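Local coordinates for penicillin-binding protein 1A (Mycobacterium tuberculosis, PDB 5CXW) that polymerises and cross-links peptidoglycan during cell-wall formation, this chain being its penicillin-sensitive transpeptidase part, caught here with penicillin V, at residues 142-150 with 269-277; 176-185 with 208-217. All blocks are in the same frame, centred on the assembly; numbering follows the deposited sequence.

Interaction 1. Residues 142-150 with 269-277; sequences NIAEALKMS and AMEPIAGYS. With 35P ((2R,4S)-5,5-dimethyl-2-{(1R)-2-oxo-1-[(phenoxyacetyl)amino]ethyl}-1,3-thiazolidine-4-carboxylic acid), chain C.
Lys148 lays its aliphatic chain over one face of the Tyr276 ring, a CH-pi contact in which CG sits 3.8 Å from the ring centroid. The two belong to helices of the penicillin-binding transpeptidase domain: 143-149, which runs up to Ser150 of the penicillin pocket, probably the serine of the (S/Y)xN motif, and the short helix 273-276, where Ile273 and the following Ser277 touch strand 289-296. With CG of Lys148 anti to the backbone N (chi1 178°), the chain crosses the ring at about a right angle. On the backbone side of the same residue, Ile273 CD1 comes 3.8 Å from Lys148 CA. Leu147 points toward 269-277, its CD2 packed 3.9 Å from Met270 CG and also against Ala269 CB, and it touches Leu104 of helix 100-109 as well. At the far end the backbones are joined through water 1, which donates to both Ala144 O and Ala269 O. The helix starts with Asn142 as N-cap, OD1 accepting from Glu145 N, and ends in a Schellman motif whose positive-phi residue is Ser150. That turn presents the serine hydroxyl to Lys100, Lys291 and the bound penicillin, whose N7 donates to Ser150 OG at 3.0 Å.

Interaction 2. Residues 176-185 with 208-217; sequences AGIASSFPGV and QTRVIDMASA. With PEG (di(hydroxyethyl)ether), chain D.
Asp213 OD1 is gripped by two donors arriving from opposite faces of the carboxylate: Ala179 N, at 3.1 Å, and Arg210 NH2. The loop 176-185 is thereby bonded to the first turn of helix 211-222, a helix of the transpeptidase domain that packs on its five-stranded antiparallel sheet through Val211 and Ala215. The other oxygen, OD2, takes Arg210 N on its anti lone pair, receives Arg210 NE at 2.9 Å from above the carboxylate plane, and is reached by water 3, which also donates to Ala179 O. Arg210 thus holds the acid side-on, which probably favours the ionised form of this buried carboxylate.

The same arginine runs across Phe182 in a CH-pi contact, Arg210 CG 3.8 Å above the centre of the Phe182 ring, while its guanidinium, turned only 9° from the ring plane, passes over Phe182 CB. Val185 CB backs the opposite ring face, and Gln208 O lies at the edge in plane. Phe182 CG stands between its backbone N and carbonyl carbon (chi1 59°), which turns the ring toward 208-217.

Farther along, Ile178 CD1 wedges between Asp213 O, Met214 SD and Ala217 CB, with Phe102 of helix 100-109 alongside. Helix 165-176 finishes in a Schellman motif at Gly177, just where the chain passes close to the second helix: Ala217 CA makes a CA-H...O contact of 3.4 Å with Ala176 O.

Overall arrangement
Both contacts lie within the same transpeptidase domain, their centres about 23 Å apart and their nearest atoms about 8 Å apart. Along the chain, 142-150 comes first, then both segments of interaction 2, and 269-277 last. Helix 100-109, which begins just after Ser97, is common ground: interaction 1 rests on Lys100, Val101 and Leu104, interaction 2 on Phe102. The five-stranded sheet is shared too, through strand 289-296 for interaction 1 and strands 60-67 and 315-323 for interaction 2. The side chains of Leu147 and Met214 are about 7 and 9 Å from that of Ser97, the probable acyl-ester serine, so both contacts border the active-site helix, but of the two interaction 1 alone reaches the penicillin.

Interaction 1. Residues 142-150 with 269-277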
# COMPACT_ATOMS: atom_id res chain seq x y z
N ASN A 142 17.43 -7.56 -14.53
CA ASN A 142 16.28 -8.34 -14.16
C ASN A 142 15.17 -7.53 -13.51
O ASN A 142 15.35 -6.36 -13.10
CB ASN A 142 16.63 -9.61 -13.39
CG ASN A 142 17.13 -9.34 -11.98
OD1 ASN A 142 16.53 -8.57 -11.22
ND2 ASN A 142 18.28 -9.94 -11.65
N ILE A 143 14.00 -8.14 -13.50
CA ILE A 143 12.83 -7.45 -12.95
C ILE A 143 12.86 -7.20 -11.42
O ILE A 143 12.17 -6.30 -10.93
CB ILE A 143 11.53 -8.10 -13.40
CG1 ILE A 143 11.37 -9.53 -12.91
CG2 ILE A 143 11.39 -8.00 -14.90
CD1 ILE A 143 9.99 -10.14 -13.29
N ALA A 144 13.65 -7.93 -10.67
CA ALA A 144 13.88 -7.61 -9.26
C ALA A 144 14.72 -6.32 -9.09
O ALA A 144 14.35 -5.42 -8.29
CB ALA A 144 14.54 -8.72 -8.56
N GLU A 145 15.79 -6.21 -9.87
CA GLU A 145 16.63 -5.02 -9.88
C GLU A 145 15.82 -3.82 -10.37
O GLU A 145 15.92 -2.74 -9.81
CB GLU A 145 17.88 -5.27 -10.72
CG GLU A 145 18.82 -4.09 -10.88
CD GLU A 145 19.78 -3.86 -9.74
OE1 GLU A 145 20.54 -2.87 -9.83
OE2 GLU A 145 19.81 -4.66 -8.80
N ALA A 146 15.00 -4.01 -11.41
CA ALA A 146 14.18 -2.90 -11.92
C ALA A 146 13.12 -2.48 -10.92
O ALA A 146 12.74 -1.34 -10.95
CB ALA A 146 13.54 -3.26 -13.27
N LEU A 147 12.69 -3.37 -10.03
CA LEU A 147 11.71 -2.97 -9.02
C LEU A 147 12.41 -2.06 -7.99
O LEU A 147 11.89 -1.00 -7.60
CB LEU A 147 11.09 -4.15 -8.29
CG LEU A 147 9.96 -3.80 -7.30
CD1 LEU A 147 8.65 -3.35 -8.02
CD2 LEU A 147 9.70 -5.00 -6.43
N LYS A 148 13.57 -2.51 -7.53
CA LYS A 148 14.37 -1.73 -6.55
C LYS A 148 14.68 -0.35 -7.11
O LYS A 148 14.50 0.66 -6.44
CB LYS A 148 15.62 -2.51 -6.17
CG LYS A 148 16.52 -1.77 -5.19
CD LYS A 148 17.76 -2.59 -4.83
CE LYS A 148 18.72 -2.83 -5.96
NZ LYS A 148 19.75 -3.87 -5.54
N MET A 149 15.16 -0.29 -8.35
CA MET A 149 15.53 1.01 -8.95
C MET A 149 14.31 1.80 -9.42
O MET A 149 14.42 2.98 -9.78
CB MET A 149 16.48 0.79 -10.13
CG MET A 149 17.82 0.28 -9.70
SD MET A 149 18.85 -0.10 -11.16
CE MET A 149 19.08 1.57 -11.74
N SER A 150 13.17 1.13 -9.41
CA SER A 150 11.87 1.65 -9.81
C SER A 150 11.89 2.20 -11.23
O SER A 150 11.63 3.37 -11.48
CB SER A 150 11.32 2.63 -8.80
OG SER A 150 9.90 2.60 -8.92
N ALA A 269 12.13 -9.73 -3.67
CA ALA A 269 12.47 -8.53 -4.47
C ALA A 269 12.39 -7.22 -3.73
O ALA A 269 13.18 -6.28 -4.02
CB ALA A 269 11.60 -8.48 -5.72
N MET A 270 11.46 -7.15 -2.77
CA MET A 270 11.17 -5.93 -2.00
C MET A 270 12.07 -5.77 -0.78
O MET A 270 12.14 -4.68 -0.22
CB MET A 270 9.71 -5.90 -1.55
CG MET A 270 8.82 -5.76 -2.75
SD MET A 270 7.08 -5.99 -2.33
CE MET A 270 6.82 -4.51 -1.33
N GLU A 271 12.72 -6.85 -0.37
CA GLU A 271 13.54 -6.81 0.89
C GLU A 271 14.56 -5.70 0.93
O GLU A 271 14.69 -5.05 1.96
CB GLU A 271 14.20 -8.13 1.18
CG GLU A 271 13.30 -9.13 1.87
CD GLU A 271 14.03 -10.42 2.21
OE1 GLU A 271 14.10 -11.29 1.35
OE2 GLU A 271 14.54 -10.58 3.31
N PRO A 272 15.28 -5.44 -0.19
CA PRO A 272 16.35 -4.43 -0.10
C PRO A 272 15.82 -2.98 -0.17
O PRO A 272 16.61 -2.03 -0.20
CB PRO A 272 17.21 -4.69 -1.33
CG PRO A 272 16.40 -5.53 -2.24
CD PRO A 272 15.38 -6.28 -1.41
N ILE A 273 14.51 -2.83 -0.46
CA ILE A 273 14.01 -1.48 -0.87
C ILE A 273 13.91 -0.47 0.27
O ILE A 273 14.18 0.67 0.03
CB ILE A 273 12.71 -1.60 -1.73
CG1 ILE A 273 13.03 -2.45 -2.95
CG2 ILE A 273 12.12 -0.23 -2.07
CD1 ILE A 273 11.85 -2.67 -3.90
N ALA A 274 13.58 -0.85 1.50
CA ALA A 274 13.56 0.17 2.56
C ALA A 274 14.96 0.86 2.71
O ALA A 274 15.08 2.07 2.84
CB ALA A 274 13.12 -0.47 3.85
N GLY A 275 15.98 0.05 2.68
CA GLY A 275 17.35 0.57 2.74
C GLY A 275 17.80 1.33 1.52
O GLY A 275 18.40 2.37 1.63
N TYR A 276 17.46 0.81 0.35
CA TYR A 276 17.73 1.49 -0.90
C TYR A 276 17.08 2.86 -0.96
O TYR A 276 17.61 3.78 -1.59
CB TYR A 276 17.32 0.61 -2.06
CG TYR A 276 17.67 1.14 -3.41
CD1 TYR A 276 18.93 0.92 -3.92
CD2 TYR A 276 16.77 1.87 -4.14
CE1 TYR A 276 19.28 1.43 -5.17
CE2 TYR A 276 17.12 2.41 -5.39
CZ TYR A 276 18.36 2.17 -5.89
OH TYR A 276 18.74 2.69 -7.13
N SER A 277 15.90 2.97 -0.37
CA SER A 277 15.10 4.18 -0.34
C SER A 277 15.61 5.14 0.75
O SER A 277 14.91 5.45 1.70
CB SER A 277 13.63 3.80 -0.08
OG SER A 277 13.20 2.91 -1.10
C24 35P C . 7.86 12.41 -13.91
C23 35P C . 7.83 13.80 -14.04
C22 35P C . 7.68 14.59 -12.93
C21 35P C . 7.56 14.04 -11.66
C20 35P C . 7.59 12.67 -11.51
C19 35P C . 7.75 11.84 -12.65
O1 35P C . 7.80 10.47 -12.57
C2 35P C . 7.95 9.86 -11.29
C3 35P C . 8.28 8.41 -11.49
O18 35P C . 8.84 8.04 -12.51
N4 35P C . 7.94 7.63 -10.47
C5 35P C . 8.24 6.21 -10.46
C6 35P C . 7.27 5.56 -9.56
O17 35P C . 6.62 6.14 -8.67
C8 35P C . 9.71 5.85 -9.95
N7 35P C . 9.45 5.54 -8.57
S11 35P C . 10.91 7.07 -9.91
C10 35P C . 11.03 7.27 -8.19
C12 35P C . 11.08 8.75 -7.82
C15 35P C . 12.25 6.62 -7.59
C9 35P C . 9.73 6.64 -7.68
C13 35P C . 9.65 6.15 -6.26
O14 35P C . 9.85 4.91 -6.08
O16 35P C . 9.33 6.99 -5.39
O HOH W 1 15.26 -6.20 -5.72

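Interaction 2. Residues 176-185 with 208-217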
# COMPACT_ATOMS: atom_id res chain seq x y z
N ALA A 176 -5.04 -9.51 -4.89
CA ALA A 176 -4.26 -9.21 -3.68
C ALA A 176 -5.05 -8.50 -2.60
O ALA A 176 -4.67 -8.57 -1.44
CB ALA A 176 -3.02 -8.40 -4.02
N GLY A 177 -6.20 -7.88 -2.99
CA GLY A 177 -7.05 -7.13 -2.08
C GLY A 177 -7.28 -5.69 -2.43
O GLY A 177 -7.90 -4.99 -1.62
N ILE A 178 -6.81 -5.18 -3.57
CA ILE A 178 -7.23 -3.85 -4.01
C ILE A 178 -8.71 -3.93 -4.28
O ILE A 178 -9.15 -4.74 -5.09
CB ILE A 178 -6.44 -3.31 -5.21
CG1 ILE A 178 -4.91 -3.27 -4.93
CG2 ILE A 178 -6.98 -1.98 -5.61
CD1 ILE A 178 -4.50 -2.41 -3.74
N ALA A 179 -9.52 -3.18 -3.54
CA ALA A 179 -10.98 -3.39 -3.64
C ALA A 179 -11.46 -3.03 -5.03
O ALA A 179 -10.88 -2.16 -5.69
CB ALA A 179 -11.73 -2.52 -2.64
N SER A 180 -12.49 -3.73 -5.46
CA SER A 180 -13.10 -3.55 -6.78
C SER A 180 -13.93 -2.27 -6.91
O SER A 180 -14.23 -1.86 -8.03
CB SER A 180 -14.01 -4.74 -7.11
OG SER A 180 -13.16 -5.82 -7.40
N SER A 181 -14.33 -1.71 -5.77
CA SER A 181 -15.05 -0.46 -5.71
C SER A 181 -14.86 0.20 -4.37
O SER A 181 -14.48 -0.45 -3.38
CB SER A 181 -16.56 -0.73 -5.94
OG SER A 181 -17.04 -1.55 -4.87
N PHE A 182 -15.07 1.51 -4.35
CA PHE A 182 -15.11 2.27 -3.14
C PHE A 182 -15.88 3.55 -3.42
O PHE A 182 -16.20 3.83 -4.56
CB PHE A 182 -13.70 2.54 -2.53
CG PHE A 182 -12.75 3.28 -3.42
CD1 PHE A 182 -12.74 4.65 -3.43
CD2 PHE A 182 -11.78 2.59 -4.15
CE1 PHE A 182 -11.87 5.36 -4.23
CE2 PHE A 182 -10.91 3.28 -4.97
CZ PHE A 182 -10.94 4.67 -5.01
N PRO A 183 -16.19 4.31 -2.37
CA PRO A 183 -17.12 5.37 -2.70
C PRO A 183 -16.38 6.42 -3.53
O PRO A 183 -15.29 6.90 -3.10
CB PRO A 183 -17.55 5.91 -1.34
CG PRO A 183 -17.26 4.84 -0.38
CD PRO A 183 -16.07 4.10 -0.92
N GLY A 184 -16.95 6.76 -4.67
CA GLY A 184 -16.29 7.57 -5.67
C GLY A 184 -16.16 6.77 -6.98
O GLY A 184 -16.28 7.31 -8.10
N VAL A 185 -15.93 5.47 -6.83
CA VAL A 185 -15.36 4.65 -7.92
C VAL A 185 -16.03 3.29 -7.93
O VAL A 185 -15.71 2.44 -7.10
CB VAL A 185 -13.85 4.50 -7.74
CG1 VAL A 185 -13.25 3.69 -8.92
CG2 VAL A 185 -13.20 5.89 -7.67
N GLN A 208 -6.91 5.46 -9.32
CA GLN A 208 -7.15 5.77 -7.93
C GLN A 208 -7.32 4.55 -7.10
O GLN A 208 -8.07 3.63 -7.47
CB GLN A 208 -8.41 6.63 -7.79
CG GLN A 208 -8.24 8.02 -8.35
CD GLN A 208 -9.45 8.90 -8.05
OE1 GLN A 208 -10.43 8.48 -7.40
NE2 GLN A 208 -9.37 10.12 -8.50
N THR A 209 -6.62 4.51 -5.97
CA THR A 209 -6.68 3.46 -5.00
C THR A 209 -6.64 4.12 -3.61
O THR A 209 -6.14 5.25 -3.45
CB THR A 209 -5.43 2.58 -5.18
OG1 THR A 209 -5.47 2.03 -6.49
CG2 THR A 209 -5.28 1.40 -4.17
N ARG A 210 -7.13 3.43 -2.58
CA ARG A 210 -7.08 4.04 -1.22
C ARG A 210 -5.85 3.51 -0.49
O ARG A 210 -5.37 2.40 -0.73
CB ARG A 210 -8.31 3.64 -0.43
CG ARG A 210 -9.65 3.99 -1.08
CD ARG A 210 -10.84 3.42 -0.30
NE ARG A 210 -10.88 1.96 -0.46
CZ ARG A 210 -11.67 1.12 0.21
NH1 ARG A 210 -12.55 1.56 1.08
NH2 ARG A 210 -11.62 -0.19 -0.08
N VAL A 211 -5.41 4.30 0.49
CA VAL A 211 -4.30 3.91 1.35
C VAL A 211 -4.66 2.59 2.05
O VAL A 211 -3.81 1.69 2.16
CB VAL A 211 -4.02 5.02 2.38
CG1 VAL A 211 -2.99 4.62 3.41
CG2 VAL A 211 -3.54 6.31 1.72
N ILE A 212 -5.92 2.43 2.53
CA ILE A 212 -6.29 1.16 3.13
C ILE A 212 -6.17 -0.03 2.19
O ILE A 212 -5.73 -1.09 2.61
CB ILE A 212 -7.68 1.18 3.85
CG1 ILE A 212 -7.97 -0.15 4.54
CG2 ILE A 212 -8.82 1.59 2.89
CD1 ILE A 212 -8.93 0.04 5.73
N ASP A 213 -6.50 0.16 0.90
CA ASP A 213 -6.38 -0.91 -0.10
C ASP A 213 -4.91 -1.32 -0.22
O ASP A 213 -4.61 -2.48 -0.30
CB ASP A 213 -6.83 -0.43 -1.50
CG ASP A 213 -8.34 -0.20 -1.60
OD1 ASP A 213 -9.10 -1.11 -1.22
OD2 ASP A 213 -8.75 0.85 -2.15
N MET A 214 -4.01 -0.35 -0.27
CA MET A 214 -2.58 -0.67 -0.43
C MET A 214 -2.03 -1.45 0.80
O MET A 214 -1.32 -2.44 0.65
CB MET A 214 -1.75 0.59 -0.67
CG MET A 214 -2.01 1.25 -2.02
SD MET A 214 -1.62 0.20 -3.43
CE MET A 214 0.15 0.24 -3.36
N ALA A 215 -2.42 -1.03 2.01
CA ALA A 215 -1.99 -1.72 3.20
C ALA A 215 -2.50 -3.16 3.20
O ALA A 215 -1.76 -4.12 3.52
CB ALA A 215 -2.44 -1.00 4.46
N SER A 216 -3.76 -3.31 2.79
CA SER A 216 -4.39 -4.64 2.75
C SER A 216 -3.75 -5.53 1.71
O SER A 216 -3.46 -6.72 1.97
CB SER A 216 -5.88 -4.46 2.48
OG SER A 216 -6.54 -5.71 2.28
N ALA A 217 -3.55 -5.03 0.49
CA ALA A 217 -2.94 -5.83 -0.56
C ALA A 217 -1.51 -6.27 -0.21
O ALA A 217 -1.11 -7.42 -0.48
CB ALA A 217 -2.99 -5.10 -1.93
O2 PEG D . -4.80 12.90 -10.18
C3 PEG D . -6.20 12.79 -9.99
C4 PEG D . -6.47 11.50 -9.25
O4 PEG D . -6.92 10.56 -10.20
O HOH W 2 -8.76 -5.24 0.89
O HOH W 3 -9.48 0.16 -4.75